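Local atomic coordinates of prephenate dehydratase (Chlorobium tepidum TLS, PDB entry 2QMX), a protein that catalyses the dehydration and decarboxylation of prephenate to phenylpyruvate in phenylalanine biosynthesis and is inhibited by the end product L-phenylalanine. Residues His86-Leu91 against Ser144-Ala149. Sequence-based numbering, arbitrary orientation.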
loop_
_atom_site.group_PDB
_atom_site.type_symbol
_atom_site.label_atom_id
_atom_site.label_comp_id
_atom_site.label_asym_id
_atom_site.label_seq_id
_atom_site.Cartn_x
_atom_site.Cartn_y
_atom_site.Cartn_z
ATOM N N HIS A 86 -5.759 -0.779 -16.975
ATOM C CA HIS A 86 -6.455 -2.000 -17.200
ATOM C C HIS A 86 -7.018 -2.034 -18.555
ATOM O O HIS A 86 -7.440 -0.999 -19.076
ATOM C CB HIS A 86 -7.521 -2.216 -16.165
ATOM C CG HIS A 86 -6.953 -2.382 -14.797
ATOM N ND1 HIS A 86 -5.732 -2.992 -14.580
ATOM C CD2 HIS A 86 -7.410 -1.992 -13.581
ATOM C CE1 HIS A 86 -5.472 -2.977 -13.283
ATOM N NE2 HIS A 86 -6.472 -2.379 -12.655
ATOM N N CYS A 87 -6.970 -3.227 -19.151
ATOM C CA CYS A 87 -7.745 -3.511 -20.344
ATOM C C CYS A 87 -8.763 -4.552 -20.023
ATOM O O CYS A 87 -8.504 -5.511 -19.288
ATOM C CB CYS A 87 -6.879 -3.997 -21.513
ATOM S SG CYS A 87 -5.591 -2.839 -22.008
ATOM N N LEU A 88 -9.943 -4.348 -20.596
ATOM C CA LEU A 88 -10.978 -5.349 -20.590
ATOM C C LEU A 88 -10.751 -6.123 -21.866
ATOM O O LEU A 88 -10.483 -5.560 -22.917
ATOM C CB LEU A 88 -12.336 -4.681 -20.568
ATOM C CG LEU A 88 -13.489 -5.636 -20.771
ATOM C CD1 LEU A 88 -13.706 -6.450 -19.540
ATOM C CD2 LEU A 88 -14.729 -4.815 -21.145
ATOM N N LEU A 89 -10.868 -7.427 -21.776
ATOM C CA LEU A 89 -10.100 -8.256 -22.639
ATOM C C LEU A 89 -10.916 -9.513 -22.890
ATOM O O LEU A 89 -11.281 -10.221 -21.934
ATOM C CB LEU A 89 -8.804 -8.578 -21.900
ATOM C CG LEU A 89 -7.373 -8.579 -22.465
ATOM C CD1 LEU A 89 -7.076 -7.537 -23.584
ATOM C CD2 LEU A 89 -6.382 -8.484 -21.300
ATOM N N GLY A 90 -11.202 -9.771 -24.168
ATOM C CA GLY A 90 -12.048 -10.885 -24.589
ATOM C C GLY A 90 -11.371 -11.765 -25.621
ATOM O O GLY A 90 -10.257 -11.460 -26.069
ATOM N N LEU A 91 -12.037 -12.864 -25.999
ATOM C CA LEU A 91 -11.525 -13.757 -27.035
ATOM C C LEU A 91 -11.787 -13.116 -28.405
ATOM O O LEU A 91 -12.623 -12.219 -28.508
ATOM C CB LEU A 91 -12.165 -15.145 -26.913
ATOM C CG LEU A 91 -11.508 -16.144 -25.943
ATOM C CD1 LEU A 91 -12.487 -17.170 -25.421
ATOM C CD2 LEU A 91 -10.303 -16.862 -26.572
ATOM N N SER A 144 -17.815 -15.850 -23.718
ATOM C CA SER A 144 -18.648 -15.202 -22.692
ATOM C C SER A 144 -17.833 -14.516 -21.562
ATOM O O SER A 144 -18.175 -13.412 -21.139
ATOM C CB SER A 144 -19.628 -16.198 -22.081
ATOM O OG SER A 144 -20.323 -15.594 -21.008
ATOM N N ALA A 145 -16.767 -15.184 -21.089
ATOM C CA ALA A 145 -15.939 -14.729 -19.957
ATOM C C ALA A 145 -14.887 -13.718 -20.396
ATOM O O ALA A 145 -14.097 -14.000 -21.321
ATOM C CB ALA A 145 -15.262 -15.918 -19.291
ATOM N N LEU A 146 -14.872 -12.552 -19.728
ATOM C CA LEU A 146 -13.848 -11.538 -19.958
ATOM C C LEU A 146 -12.790 -11.557 -18.840
ATOM O O LEU A 146 -13.034 -12.116 -17.765
ATOM C CB LEU A 146 -14.495 -10.152 -20.124
ATOM C CG LEU A 146 -15.519 -9.971 -21.265
ATOM C CD1 LEU A 146 -16.251 -8.642 -21.253
ATOM C CD2 LEU A 146 -14.896 -10.200 -22.653
ATOM N N ALA A 147 -11.610 -10.980 -19.102
ATOM C CA ALA A 147 -10.602 -10.715 -18.076
ATOM C C ALA A 147 -10.315 -9.214 -18.026
ATOM O O ALA A 147 -10.548 -8.492 -19.001
ATOM C CB ALA A 147 -9.307 -11.488 -18.379
ATOM N N ILE A 148 -9.840 -8.724 -16.880
ATOM C CA ILE A 148 -9.429 -7.356 -16.815
ATOM C C ILE A 148 -7.970 -7.495 -16.539
ATOM O O ILE A 148 -7.581 -7.997 -15.463
ATOM C CB ILE A 148 -9.996 -6.602 -15.604
ATOM C CG1 ILE A 148 -11.529 -6.682 -15.506
ATOM C CG2 ILE A 148 -9.409 -5.226 -15.534
ATOM C CD1 ILE A 148 -12.291 -5.563 -16.081
ATOM N N ALA A 149 -7.150 -7.053 -17.484
ATOM C CA ALA A 149 -5.713 -7.205 -17.320
ATOM C C ALA A 149 -4.884 -6.196 -18.127
ATOM O O ALA A 149 -5.409 -5.250 -18.749
ATOM C CB ALA A 149 -5.272 -8.717 -17.672
#
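C87 and A149 grip each other by two backbone hydrogen bonds, C87 N to A149 O (2.6 Å) and A149 N to C87 O (2.7 Å), and A147 N reaches L89 O in the same antiparallel register. The strands 87-90 and 145-149 are neighbours in the five-stranded mixed sheet of a small alpha/beta subdomain, consistent with the periplasmic-binding-protein-like fold of the prephenate dehydratase family.

On one face, L88 stands between L146 and I148. Its chi1 of 171° sets CG anti to the backbone N, and chi2 of 74° then turns CD1 to 3.8 Å from both L146 CD1 and I148 CD1; branched aliphatic chains suit this buried, apolar cluster, which L166 extends. Cut back to an alanine here, the side chain would probably leave both methyls without their shared partner and open a gap between them. At G90 the absence of a side chain lets L146 CD2 lie 3.5 Å from CA, where a beta carbon would clash. The other face pairs long with short: L89 CD2 meets A149 CB, and helix 130-139 packs on the small A147 and A149.

Next to C87, H86 crosses I148 at about a right angle. H86 NE2 is hydrogen-bonded to Q111 OE1, while I148 CG2 sits 3.6 Å from H86 CB.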